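Tryptophan synthase alpha chain (Campylobacter jejuni, PDB 3THA) probably cleaves indoleglycerol phosphate to indole and glyceraldehyde 3-phosphate, the aldol step carried out by the alpha subunit of tryptophan synthase. Local coordinates at residues 37-48 against 86-94; 226-234 against 243-251. All coordinates share one frame; numbering follows the deposited sequence.

Contact 1 of 2, residues 37-48 against 86-94; sequences LDQSPIDILELG and KTKKALVFM
Thr87 and the backbone of Lys88 close on one carboxylate oxygen of Asp38. Lys88 N runs almost straight to the syn lone pair of OD1 (2.7 Å, N-H...O angle 175°), whereas Thr87 OG1, 2.9 Å from Asp38 OD1, comes from above the carboxylate plane. Thr87 OG1 also accepts from Lys89 N, an ST turn that braces the hydroxyl. Lys89 then leans over the 37-43 turn. Its chain bends at chi2 (-76°) and again at chi4, which brings NZ into a ring of carbonyls: it bonds Leu37 O at 2.8 Å and Ile42 O at 3.1 Å, with weaker bonds to Asp38 O and Ser40 O. By gathering these carbonyls the ammonium holds the turn closed; they would probably stabilise its charge.

From Ala90 onward the strands pair in parallel: Ala90 N bonds Asp43 O, then Leu45 and Leu47 reach across through N and O to Ala90 O, Val92 N and O, and Met94 N. Ala90 CB and Val92 CG2 both meet Ile44 CG2, while on the other face the Leu91 and Leu37 side chains run past one another head to tail, their CD2 atoms 3.9 Å apart. Phe93 turns its ring edge, at CD1, to Leu47 O (3.6 Å). Met94, a selenomethionine, sets SE across Glu46 OE1.

These are adjacent strands of the TIM barrel: 15-21 flanks 44-48, 117-121 flanks 90-94, and helix 75-83 packs through Leu82 on Leu47, Leu91 and Phe93.

Contact 2 of 2, residues 226-234 against 243-251; sequences VGTSIVKCF and MKDIEEIFK
Ile249 pushes its CD1 into the hollow between Ile230 and Cys233, one turn apart on helix 228-233. Its CD1 lies 3.9 Å from Ile230 CD1 and 4.0 Å from Cys233 SG, while the other branch, CG2, rests on Val226 CG2. With chi1 at -64°, CG1 lies beside the backbone N and carries CD1 to the helix, while CG2, anti to that N, faces Val226, so one residue spans both the end of strand 223-226 and the helix that follows.

Cys233 is the answering bump. Its sulfur settles over the backbone end of the Asp245 side chain, 3.6 Å from Asp245 CB, and also touches Ile246 CG1 and Ile249 CD1, seated among these three residues. Ile246 lies across Ile230 at about a right angle, the two CG1 atoms 4.1 Å apart, and sends its CD1 on to Phe234 CE2 at 4.0 Å.

The segment axes run nearly antiparallel, at 154° and 9.5 Å apart, and no hydrogen bond crosses between them. Both helices follow the last strand of the TIM barrel, 223-226, and the second, 239-248, leads to the C-terminal end of the modelled chain.

Further along the chain, Phe250 presents its ring obliquely to two methyls: CZ is 4.0 Å from Val226 CG2, the Val226 and Phe250 side chains passing with their ends pointing opposite ways, and CE2 approaches Ile230 CD1. Close by, Ile249 O is held by Asn211 ND2. At the far end of the contact, Phe234 stacks edge-to-face with Phe33 and touches Ile242.

In the fold
Contact 1 and contact 2 have centres 13 Å apart and meet where the turn before strand 44-48 packs against the C-terminal residues. Ile42 CD1 reaches Ile246 CG2 at 3.5 Å, and Ile42 CG1 lies 3.8 Å from Phe250 CE2; Pro41 packs beside Glu247. Strand 15-21 lies between their strands in the closed barrel, bonding to 44-48 on one side and to Val226 on the other. Glu46, one of two predicted proton acceptors, belongs to contact 1, and its side chain is about 8 Å from that of Val226 in contact 2. Thr228 packs on Asp57 of the second subunit, the other predicted proton acceptor, and Met94 on Ala56 of that subunit.

Contact 1 of 2, residues 37-48 against 86-94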
loop_
_atom_site.group_PDB
_atom_site.type_symbol
_atom_site.label_atom_id
_atom_site.label_comp_id
_atom_site.label_asym_id
_atom_site.label_seq_id
_atom_site.Cartn_x
_atom_site.Cartn_y
_atom_site.Cartn_z
ATOM N N LEU B 37 -9.388 -11.924 22.303
ATOM C CA LEU B 37 -8.813 -10.589 22.361
ATOM C C LEU B 37 -8.834 -10.046 23.796
ATOM O O LEU B 37 -7.904 -9.386 24.226
ATOM C CB LEU B 37 -9.548 -9.672 21.389
ATOM C CG LEU B 37 -8.901 -8.364 21.006
ATOM C CD1 LEU B 37 -7.465 -8.648 20.415
ATOM C CD2 LEU B 37 -9.813 -7.612 20.021
ATOM N N ASP B 38 -9.913 -10.312 24.509
ATOM C CA ASP B 38 -10.023 -9.958 25.933
ATOM C C ASP B 38 -8.868 -10.439 26.796
ATOM O O ASP B 38 -8.503 -9.763 27.729
ATOM C CB ASP B 38 -11.348 -10.450 26.522
ATOM C CG ASP B 38 -12.509 -9.560 26.134
ATOM O OD1 ASP B 38 -12.264 -8.480 25.561
ATOM O OD2 ASP B 38 -13.662 -9.942 26.391
ATOM N N GLN B 39 -8.283 -11.588 26.489
ATOM C CA GLN B 39 -7.137 -12.056 27.281
ATOM C C GLN B 39 -5.782 -11.733 26.691
ATOM O O GLN B 39 -4.771 -12.166 27.245
ATOM C CB GLN B 39 -7.186 -13.555 27.549
ATOM C CG GLN B 39 -8.486 -14.070 28.120
ATOM C CD GLN B 39 -9.071 -15.094 27.160
ATOM O OE1 GLN B 39 -8.596 -16.238 27.076
ATOM N NE2 GLN B 39 -10.074 -14.662 26.380
ATOM N N SER B 40 -5.730 -11.009 25.577
ATOM C CA SER B 40 -4.421 -10.645 25.024
ATOM C C SER B 40 -4.038 -9.276 25.562
ATOM O O SER B 40 -4.917 -8.538 25.967
ATOM C CB SER B 40 -4.473 -10.603 23.490
ATOM O OG SER B 40 -5.189 -9.455 23.065
ATOM N N PRO B 41 -2.744 -8.904 25.539
ATOM C CA PRO B 41 -2.421 -7.598 26.115
ATOM C C PRO B 41 -2.676 -6.409 25.148
ATOM O O PRO B 41 -2.320 -5.259 25.445
ATOM C CB PRO B 41 -0.938 -7.745 26.464
ATOM C CG PRO B 41 -0.407 -8.651 25.404
ATOM C CD PRO B 41 -1.561 -9.522 24.910
ATOM N N ILE B 42 -3.339 -6.676 24.031
ATOM C CA ILE B 42 -3.699 -5.641 23.045
ATOM C C ILE B 42 -4.946 -4.874 23.488
ATOM O O ILE B 42 -5.973 -5.482 23.828
ATOM C CB ILE B 42 -3.975 -6.287 21.689
ATOM C CG1 ILE B 42 -2.713 -7.016 21.207
ATOM C CG2 ILE B 42 -4.511 -5.271 20.684
ATOM C CD1 ILE B 42 -2.969 -8.005 20.078
ATOM N N ASP B 43 -4.857 -3.542 23.456
ATOM C CA ASP B 43 -5.914 -2.663 23.933
ATOM C C ASP B 43 -6.818 -2.236 22.777
ATOM O O ASP B 43 -8.036 -2.090 22.955
ATOM C CB ASP B 43 -5.314 -1.421 24.585
ATOM C CG ASP B 43 -4.451 -1.748 25.788
ATOM O OD1 ASP B 43 -4.854 -2.614 26.603
ATOM O OD2 ASP B 43 -3.377 -1.124 25.938
ATOM N N ILE B 44 -6.222 -2.025 21.603
ATOM C CA ILE B 44 -6.952 -1.589 20.431
ATOM C C ILE B 44 -6.476 -2.418 19.264
ATOM O O ILE B 44 -5.293 -2.431 18.985
ATOM C CB ILE B 44 -6.638 -0.117 20.132
ATOM C CG1 ILE B 44 -6.913 0.699 21.367
ATOM C CG2 ILE B 44 -7.404 0.404 18.876
ATOM C CD1 ILE B 44 -6.189 1.978 21.402
ATOM N N LEU B 45 -7.397 -3.079 18.570
ATOM C CA LEU B 45 -7.041 -3.815 17.385
ATOM C C LEU B 45 -7.459 -3.123 16.117
ATOM O O LEU B 45 -8.641 -2.695 15.990
ATOM C CB LEU B 45 -7.689 -5.188 17.416
ATOM C CG LEU B 45 -7.252 -6.122 16.302
ATOM C CD1 LEU B 45 -5.788 -6.498 16.519
ATOM C CD2 LEU B 45 -8.174 -7.379 16.265
ATOM N N GLU B 46 -6.533 -3.045 15.158
ATOM C CA GLU B 46 -6.881 -2.567 13.821
ATOM C C GLU B 46 -7.161 -3.741 12.882
ATOM O O GLU B 46 -6.402 -4.691 12.814
ATOM C CB GLU B 46 -5.769 -1.683 13.245
ATOM C CG GLU B 46 -5.333 -0.538 14.186
ATOM C CD GLU B 46 -4.114 0.241 13.675
ATOM O OE1 GLU B 46 -3.443 -0.255 12.761
ATOM O OE2 GLU B 46 -3.809 1.331 14.217
ATOM N N LEU B 47 -8.252 -3.661 12.148
ATOM C CA LEU B 47 -8.694 -4.794 11.382
ATOM C C LEU B 47 -8.537 -4.450 9.908
ATOM O O LEU B 47 -9.339 -3.680 9.361
ATOM C CB LEU B 47 -10.164 -5.108 11.691
ATOM C CG LEU B 47 -10.662 -5.339 13.121
ATOM C CD1 LEU B 47 -12.169 -5.585 13.098
ATOM C CD2 LEU B 47 -9.971 -6.524 13.696
ATOM N N GLY B 48 -7.489 -4.998 9.285
ATOM C CA GLY B 48 -7.302 -4.831 7.873
ATOM C C GLY B 48 -8.264 -5.729 7.142
ATOM O O GLY B 48 -8.338 -6.936 7.433
ATOM N N LYS B 86 -17.536 -11.390 20.712
ATOM C CA LYS B 86 -17.671 -10.547 21.879
ATOM C C LYS B 86 -16.314 -10.189 22.460
ATOM O O LYS B 86 -15.539 -11.052 22.868
ATOM C CB LYS B 86 -18.612 -11.165 22.937
ATOM C CG LYS B 86 -19.133 -10.152 24.050
ATOM C CD LYS B 86 -19.364 -8.688 23.526
ATOM C CE LYS B 86 -19.853 -7.721 24.650
ATOM N NZ LYS B 86 -19.776 -6.254 24.248
ATOM N N THR B 87 -16.020 -8.896 22.469
ATOM C CA THR B 87 -14.783 -8.427 23.096
ATOM C C THR B 87 -15.025 -7.099 23.776
ATOM O O THR B 87 -15.992 -6.420 23.464
ATOM C CB THR B 87 -13.632 -8.272 22.063
ATOM O OG1 THR B 87 -12.436 -7.887 22.755
ATOM C CG2 THR B 87 -13.988 -7.211 21.021
ATOM N N LYS B 88 -14.151 -6.734 24.705
ATOM C CA LYS B 88 -14.232 -5.416 25.342
ATOM C C LYS B 88 -13.267 -4.419 24.712
ATOM O O LYS B 88 -13.363 -3.221 24.944
ATOM C CB LYS B 88 -13.952 -5.523 26.825
ATOM C CG LYS B 88 -15.116 -6.094 27.597
ATOM C CD LYS B 88 -16.334 -5.146 27.596
ATOM C CE LYS B 88 -17.635 -5.886 27.966
ATOM N NZ LYS B 88 -17.542 -6.738 29.198
ATOM N N LYS B 89 -12.330 -4.919 23.926
ATOM C CA LYS B 89 -11.304 -4.063 23.333
ATOM C C LYS B 89 -11.832 -3.237 22.160
ATOM O O LYS B 89 -12.875 -3.552 21.587
ATOM C CB LYS B 89 -10.113 -4.903 22.901
ATOM C CG LYS B 89 -9.601 -5.829 24.002
ATOM C CD LYS B 89 -8.823 -5.049 25.000
ATOM C CE LYS B 89 -8.502 -5.903 26.195
ATOM N NZ LYS B 89 -7.744 -7.093 25.765
ATOM N N ALA B 90 -11.121 -2.166 21.823
ATOM C CA ALA B 90 -11.518 -1.295 20.722
ATOM C C ALA B 90 -11.204 -1.921 19.371
ATOM O O ALA B 90 -10.061 -2.369 19.133
ATOM C CB ALA B 90 -10.851 0.077 20.837
ATOM N N LEU B 91 -12.205 -1.901 18.489
ATOM C CA LEU B 91 -12.075 -2.360 17.121
ATOM C C LEU B 91 -12.057 -1.180 16.123
ATOM O O LEU B 91 -12.944 -0.322 16.124
ATOM C CB LEU B 91 -13.195 -3.345 16.809
ATOM C CG LEU B 91 -13.223 -4.583 17.725
ATOM C CD1 LEU B 91 -14.401 -5.482 17.409
ATOM C CD2 LEU B 91 -11.879 -5.377 17.657
ATOM N N VAL B 92 -11.015 -1.143 15.299
ATOM C CA VAL B 92 -10.786 -0.071 14.353
ATOM C C VAL B 92 -10.544 -0.678 12.950
ATOM O O VAL B 92 -9.652 -1.510 12.774
ATOM C CB VAL B 92 -9.548 0.779 14.779
ATOM C CG1 VAL B 92 -9.097 1.712 13.655
ATOM C CG2 VAL B 92 -9.898 1.616 15.997
ATOM N N PHE B 93 -11.355 -0.285 11.968
ATOM C CA PHE B 93 -11.075 -0.658 10.600
ATOM C C PHE B 93 -9.876 0.085 10.062
ATOM O O PHE B 93 -9.696 1.273 10.302
ATOM C CB PHE B 93 -12.257 -0.394 9.695
ATOM C CG PHE B 93 -13.239 -1.505 9.649
ATOM C CD1 PHE B 93 -12.815 -2.829 9.611
ATOM C CD2 PHE B 93 -14.590 -1.234 9.626
ATOM C CE1 PHE B 93 -13.726 -3.872 9.565
ATOM C CE2 PHE B 93 -15.531 -2.279 9.600
ATOM C CZ PHE B 93 -15.096 -3.586 9.557
HETATM N N MSE B 94 -9.042 -0.626 9.332
HETATM C CA MSE B 94 -8.074 -0.003 8.474
HETATM C C MSE B 94 -8.321 -0.661 7.128
HETATM O O MSE B 94 -8.036 -1.816 6.953
HETATM C CB MSE B 94 -6.671 -0.225 9.008
HETATM C CG MSE B 94 -5.558 0.181 8.118
HETATM SE SE MSE B 94 -4.074 0.573 9.327
HETATM C CE MSE B 94 -2.661 0.745 8.089
#

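Contact 2 of 2, residues 226-234 against 243-251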
loop_
_atom_site.group_PDB
_atom_site.type_symbol
_atom_site.label_atom_id
_atom_site.label_comp_id
_atom_site.label_asym_id
_atom_site.label_seq_id
_atom_site.Cartn_x
_atom_site.Cartn_y
_atom_site.Cartn_z
ATOM N N VAL B 226 1.873 -2.002 16.366
ATOM C CA VAL B 226 2.601 -3.023 15.623
ATOM C C VAL B 226 1.795 -3.592 14.424
ATOM O O VAL B 226 0.630 -4.025 14.566
ATOM C CB VAL B 226 3.089 -4.097 16.557
ATOM C CG1 VAL B 226 3.908 -5.173 15.800
ATOM C CG2 VAL B 226 3.933 -3.464 17.684
ATOM N N GLY B 227 2.413 -3.539 13.234
ATOM C CA GLY B 227 1.762 -3.964 11.971
ATOM C C GLY B 227 2.296 -5.263 11.341
ATOM O O GLY B 227 1.938 -6.388 11.731
ATOM N N THR B 228 3.155 -5.086 10.350
ATOM C CA THR B 228 3.868 -6.168 9.698
ATOM C C THR B 228 4.131 -7.345 10.628
ATOM O O THR B 228 3.666 -8.445 10.345
ATOM C CB THR B 228 5.195 -5.652 9.097
ATOM O OG1 THR B 228 6.007 -5.046 10.142
ATOM C CG2 THR B 228 4.855 -4.608 8.001
ATOM N N SER B 229 4.836 -7.093 11.732
ATOM C CA SER B 229 5.240 -8.119 12.678
ATOM C C SER B 229 4.143 -8.984 13.266
ATOM O O SER B 229 4.329 -10.191 13.367
ATOM C CB SER B 229 6.012 -7.496 13.811
ATOM O OG SER B 229 7.272 -7.176 13.329
ATOM N N ILE B 230 3.026 -8.380 13.681
ATOM C CA ILE B 230 1.912 -9.141 14.232
ATOM C C ILE B 230 1.414 -10.070 13.143
ATOM O O ILE B 230 1.317 -11.271 13.353
ATOM C CB ILE B 230 0.761 -8.242 14.794
ATOM C CG1 ILE B 230 0.882 -8.074 16.319
ATOM C CG2 ILE B 230 -0.611 -8.919 14.619
ATOM C CD1 ILE B 230 2.082 -7.349 16.793
ATOM N N VAL B 231 1.148 -9.523 11.962
ATOM C CA VAL B 231 0.753 -10.354 10.835
ATOM C C VAL B 231 1.716 -11.561 10.662
ATOM O O VAL B 231 1.273 -12.671 10.327
ATOM C CB VAL B 231 0.590 -9.528 9.517
ATOM C CG1 VAL B 231 0.267 -10.447 8.323
ATOM C CG2 VAL B 231 -0.521 -8.485 9.674
ATOM N N LYS B 232 3.009 -11.362 10.946
ATOM C CA LYS B 232 3.993 -12.424 10.746
ATOM C C LYS B 232 3.736 -13.547 11.754
ATOM O O LYS B 232 4.013 -14.703 11.471
ATOM C CB LYS B 232 5.465 -11.909 10.740
ATOM C CG LYS B 232 6.255 -11.969 12.077
ATOM C CD LYS B 232 7.768 -11.629 11.897
ATOM C CE LYS B 232 8.019 -10.096 11.715
ATOM N NZ LYS B 232 9.455 -9.651 11.856
ATOM N N CYS B 233 3.175 -13.194 12.906
ATOM C CA CYS B 233 2.769 -14.200 13.915
ATOM C C CYS B 233 1.700 -15.115 13.355
ATOM O O CYS B 233 1.724 -16.284 13.569
ATOM C CB CYS B 233 2.252 -13.528 15.198
ATOM S SG CYS B 233 3.516 -12.467 15.946
ATOM N N PHE B 234 0.787 -14.569 12.585
ATOM C CA PHE B 234 -0.296 -15.371 12.077
ATOM C C PHE B 234 0.090 -16.420 11.039
ATOM O O PHE B 234 -0.774 -17.149 10.543
ATOM C CB PHE B 234 -1.395 -14.465 11.535
ATOM C CG PHE B 234 -2.228 -13.828 12.600
ATOM C CD1 PHE B 234 -3.592 -14.121 12.711
ATOM C CD2 PHE B 234 -1.669 -12.931 13.496
ATOM C CE1 PHE B 234 -4.380 -13.496 13.689
ATOM C CE2 PHE B 234 -2.452 -12.318 14.478
ATOM C CZ PHE B 234 -3.814 -12.605 14.567
HETATM N N MSE B 243 -0.715 -16.329 19.662
HETATM C CA MSE B 243 -0.912 -15.678 20.941
HETATM C C MSE B 243 0.400 -15.458 21.736
HETATM O O MSE B 243 0.645 -14.363 22.235
HETATM C CB MSE B 243 -1.870 -16.547 21.751
HETATM C CG MSE B 243 -2.857 -15.823 22.589
HETATM SE SE MSE B 243 -4.198 -14.924 21.507
HETATM C CE MSE B 243 -5.241 -14.395 23.088
ATOM N N LYS B 244 1.222 -16.500 21.885
ATOM C CA LYS B 244 2.452 -16.394 22.689
ATOM C C LYS B 244 3.403 -15.319 22.130
ATOM O O LYS B 244 3.983 -14.546 22.885
ATOM C CB LYS B 244 3.151 -17.774 22.860
ATOM C CG LYS B 244 4.704 -17.756 22.935
ATOM C CD LYS B 244 5.323 -19.165 22.853
ATOM C CE LYS B 244 6.637 -19.172 22.083
ATOM N NZ LYS B 244 7.597 -20.137 22.702
ATOM N N ASP B 245 3.545 -15.289 20.811
ATOM C CA ASP B 245 4.363 -14.309 20.099
ATOM C C ASP B 245 3.823 -12.872 20.211
ATOM O O ASP B 245 4.587 -11.918 20.133
ATOM C CB ASP B 245 4.404 -14.663 18.623
ATOM C CG ASP B 245 5.212 -15.877 18.338
ATOM O OD1 ASP B 245 5.813 -16.423 19.285
ATOM O OD2 ASP B 245 5.247 -16.296 17.158
ATOM N N ILE B 246 2.510 -12.728 20.366
ATOM C CA ILE B 246 1.898 -11.432 20.557
ATOM C C ILE B 246 1.971 -10.971 22.005
ATOM O O ILE B 246 1.480 -9.900 22.355
ATOM C CB ILE B 246 0.436 -11.436 20.120
ATOM C CG1 ILE B 246 0.333 -11.479 18.614
ATOM C CG2 ILE B 246 -0.266 -10.228 20.613
ATOM C CD1 ILE B 246 -1.058 -11.788 18.144
ATOM N N GLU B 247 2.561 -11.765 22.867
ATOM C CA GLU B 247 2.713 -11.282 24.213
ATOM C C GLU B 247 4.195 -11.150 24.515
ATOM O O GLU B 247 4.608 -10.634 25.580
ATOM C CB GLU B 247 1.981 -12.188 25.201
ATOM C CG GLU B 247 1.708 -11.462 26.517
ATOM C CD GLU B 247 0.538 -12.019 27.295
ATOM O OE1 GLU B 247 0.202 -13.217 27.094
ATOM O OE2 GLU B 247 -0.030 -11.249 28.116
ATOM N N GLU B 248 4.977 -11.637 23.548
ATOM C CA GLU B 248 6.421 -11.428 23.516
ATOM C C GLU B 248 6.614 -9.977 23.073
ATOM O O GLU B 248 7.414 -9.231 23.621
ATOM C CB GLU B 248 7.072 -12.392 22.516
ATOM C CG GLU B 248 8.583 -12.587 22.674
ATOM C CD GLU B 248 9.039 -14.042 22.358
ATOM O OE1 GLU B 248 8.256 -14.831 21.740
ATOM O OE2 GLU B 248 10.177 -14.407 22.746
ATOM N N ILE B 249 5.832 -9.573 22.099
ATOM C CA ILE B 249 5.952 -8.241 21.571
ATOM C C ILE B 249 5.554 -7.179 22.606
ATOM O O ILE B 249 6.212 -6.158 22.699
ATOM C CB ILE B 249 5.232 -8.160 20.239
ATOM C CG1 ILE B 249 5.939 -9.096 19.246
ATOM C CG2 ILE B 249 5.161 -6.712 19.700
ATOM C CD1 ILE B 249 5.174 -9.378 17.948
ATOM N N PHE B 250 4.558 -7.434 23.447
ATOM C CA PHE B 250 4.041 -6.383 24.333
ATOM C C PHE B 250 4.352 -6.504 25.834
ATOM O O PHE B 250 3.582 -6.007 26.653
ATOM C CB PHE B 250 2.514 -6.244 24.166
ATOM C CG PHE B 250 2.066 -5.664 22.837
ATOM C CD1 PHE B 250 2.297 -4.312 22.517
ATOM C CD2 PHE B 250 1.364 -6.449 21.934
ATOM C CE1 PHE B 250 1.875 -3.777 21.302
ATOM C CE2 PHE B 250 0.919 -5.922 20.726
ATOM C CZ PHE B 250 1.173 -4.582 20.401
ATOM N N LYS B 251 5.462 -7.125 26.213
ATOM C CA LYS B 251 5.851 -7.159 27.628
ATOM C C LYS B 251 6.172 -5.758 28.208
ATOM O O LYS B 251 6.254 -5.544 29.440
ATOM C CB LYS B 251 7.062 -8.068 27.818
ATOM C CG LYS B 251 7.399 -9.007 26.650
ATOM C CD LYS B 251 8.821 -9.580 26.872
ATOM C CE LYS B 251 9.378 -10.328 25.660
ATOM N NZ LYS B 251 10.836 -10.100 25.531
#